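Local coordinates for protein chitosanase (Bacillus subtilis subsp. subtilis str. 168, PDB 7C6C) that hydrolyses internal beta-1,4 linkages between D-glucosamine residues of partly acetylated chitosan, as a secreted family 46 glycoside hydrolase, at residues L14-E19 with R210-L214. Numbering follows the deposited sequence. Where two conformers were deposited one is given.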
loop_
_atom_site.group_PDB
_atom_site.type_symbol
_atom_site.label_atom_id
_atom_site.label_comp_id
_atom_site.label_asym_id
_atom_site.label_seq_id
_atom_site.Cartn_x
_atom_site.Cartn_y
_atom_site.Cartn_z
ATOM N N LEU A 14 -7.991 -2.001 -6.927
ATOM C CA LEU A 14 -6.819 -1.642 -7.722
ATOM C C LEU A 14 -5.535 -2.049 -7.003
ATOM O O LEU A 14 -4.685 -2.753 -7.568
ATOM C CB LEU A 14 -6.823 -0.139 -8.017
ATOM C CG LEU A 14 -7.868 0.315 -9.040
ATOM C CD1 LEU A 14 -8.082 1.816 -8.961
ATOM C CD2 LEU A 14 -7.459 -0.116 -10.442
ATOM N N THR A 15 -5.398 -1.655 -5.733
ATOM C CA THR A 15 -4.223 -2.050 -4.961
ATOM C C THR A 15 -4.078 -3.563 -4.920
ATOM O O THR A 15 -2.967 -4.088 -5.044
ATOM C CB THR A 15 -4.297 -1.463 -3.552
ATOM O OG1 THR A 15 -4.200 -0.036 -3.641
ATOM C CG2 THR A 15 -3.185 -1.995 -2.669
ATOM N N SER A 16 -5.195 -4.280 -4.782
ATOM C CA SER A 16 -5.141 -5.734 -4.736
ATOM C C SER A 16 -4.586 -6.313 -6.037
ATOM O O SER A 16 -3.821 -7.285 -6.012
ATOM C CB SER A 16 -6.533 -6.276 -4.426
ATOM O OG SER A 16 -6.518 -7.677 -4.232
ATOM N N ILE A 17 -4.956 -5.741 -7.188
ATOM C CA ILE A 17 -4.346 -6.170 -8.444
ATOM C C ILE A 17 -2.841 -5.947 -8.391
ATOM O O ILE A 17 -2.042 -6.828 -8.742
ATOM C CB ILE A 17 -4.964 -5.419 -9.636
ATOM C CG1 ILE A 17 -6.422 -5.837 -9.838
ATOM C CG2 ILE A 17 -4.123 -5.647 -10.897
ATOM C CD1 ILE A 17 -7.180 -4.905 -10.771
ATOM N N PHE A 18 -2.434 -4.753 -7.950
ATOM C CA PHE A 18 -1.019 -4.407 -7.956
ATOM C C PHE A 18 -0.218 -5.296 -7.017
ATOM O O PHE A 18 0.933 -5.624 -7.310
ATOM C CB PHE A 18 -0.826 -2.937 -7.578
ATOM C CG PHE A 18 -1.641 -1.972 -8.399
ATOM C CD1 PHE A 18 -1.972 -2.236 -9.731
ATOM C CD2 PHE A 18 -2.074 -0.784 -7.832
ATOM C CE1 PHE A 18 -2.722 -1.321 -10.473
ATOM C CE2 PHE A 18 -2.822 0.129 -8.565
ATOM C CZ PHE A 18 -3.145 -0.141 -9.885
ATOM N N GLU A 19 -0.806 -5.708 -5.898
ATOM C CA GLU A 19 -0.095 -6.512 -4.911
ATOM C C GLU A 19 -0.141 -8.003 -5.226
ATOM O O GLU A 19 0.858 -8.708 -5.040
ATOM C CB GLU A 19 -0.677 -6.272 -3.512
ATOM C CG GLU A 19 -0.683 -4.815 -3.077
ATOM C CD GLU A 19 0.676 -4.332 -2.617
ATOM O OE1 GLU A 19 1.286 -5.002 -1.759
ATOM O OE2 GLU A 19 1.136 -3.287 -3.124
ATOM N N ARG A 210 1.736 -0.327 -12.142
ATOM C CA ARG A 210 0.617 0.251 -11.401
ATOM C C ARG A 210 0.468 1.736 -11.688
ATOM O O ARG A 210 -0.655 2.256 -11.705
ATOM C CB ARG A 210 0.739 -0.040 -9.901
ATOM C CG ARG A 210 1.839 0.711 -9.167
ATOM C CD ARG A 210 2.348 -0.097 -7.985
ATOM N NE ARG A 210 1.386 -0.166 -6.887
ATOM C CZ ARG A 210 1.494 -1.029 -5.880
ATOM N NH1 ARG A 210 2.482 -1.915 -5.879
ATOM N NH2 ARG A 210 0.622 -1.017 -4.883
ATOM N N VAL A 211 1.582 2.429 -11.940
ATOM C CA VAL A 211 1.505 3.842 -12.301
ATOM C C VAL A 211 0.733 4.015 -13.604
ATOM O O VAL A 211 -0.122 4.903 -13.723
ATOM C CB VAL A 211 2.913 4.464 -12.373
ATOM C CG1 VAL A 211 2.828 5.875 -12.936
ATOM C CG2 VAL A 211 3.554 4.478 -10.996
ATOM N N ASP A 212 1.000 3.157 -14.595
ATOM C CA ASP A 212 0.298 3.277 -15.868
ATOM C C ASP A 212 -1.168 2.880 -15.752
ATOM O O ASP A 212 -2.016 3.471 -16.429
ATOM C CB ASP A 212 0.998 2.467 -16.957
ATOM C CG ASP A 212 0.547 2.865 -18.349
ATOM O OD1 ASP A 212 0.707 4.053 -18.712
ATOM O OD2 ASP A 212 0.026 2.000 -19.077
ATOM N N VAL A 213 -1.499 1.896 -14.912
ATOM C CA VAL A 213 -2.907 1.555 -14.714
ATOM C C VAL A 213 -3.661 2.756 -14.155
ATOM O O VAL A 213 -4.761 3.094 -14.611
ATOM C CB VAL A 213 -3.047 0.314 -13.812
ATOM C CG1 VAL A 213 -4.507 0.089 -13.446
ATOM C CG2 VAL A 213 -2.479 -0.911 -14.502
ATOM N N LEU A 214 -3.072 3.418 -13.155
ATOM C CA LEU A 214 -3.712 4.579 -12.551
ATOM C C LEU A 214 -3.793 5.733 -13.543
ATOM O O LEU A 214 -4.823 6.412 -13.634
ATOM C CB LEU A 214 -2.955 4.977 -11.280
ATOM C CG LEU A 214 -3.010 3.928 -10.160
ATOM C CD1 LEU A 214 -1.929 4.201 -9.101
ATOM C CD2 LEU A 214 -4.405 3.864 -9.521
HETATM O O HOH W 1 3.389 -4.564 -4.489
#
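Phe18 and Arg210 lie where the helical segments 14-19 and 210-214 come nearest, their CA atoms 6.0 Å apart, the segments running roughly antiparallel at 153° with axes 10.9 Å apart. Phe18 points at 210-214 and buries more area here than any other residue. Arg210 CB sits squarely over one face, 3.4 Å from the centroid of the Phe18 ring, a CH-pi contact; the other face lies over Leu14 O of its own helix. At the far end of the ring, Val213 CB packs 3.7 Å from Phe18 CE1, and Leu214 CG meets CZ and CE2. Leu14 adds a looser apolar contact to Val213 and Leu214 through its two methyls. The Arg210 chain, with CG between the backbone N and the carbonyl carbon (chi1 71°) and a bend at chi3, carries its guanidinium over Phe18 CB. Its main polar partner is Asp142, whose OD1 forms a salt bridge with NH2. Glu19, the predicted proton donor, shares that nitrogen: in the conformer described here, Arg210 NH2 gives a nearly straight salt-bridge bond of 2.9 Å to the anti lone pair of Glu19 OE2, in the guanidinium plane. NH1 adds a weak bond to OE2; a water accepts from NH1 and donates weakly to OE2. Helix 134-147, which carries Asp142, packs against Thr15, Phe18, Arg210 and Leu214, while strand 229-233 touches Leu14 and Val213, and Tyr236 before strand 237-241 meets the Phe18 ring.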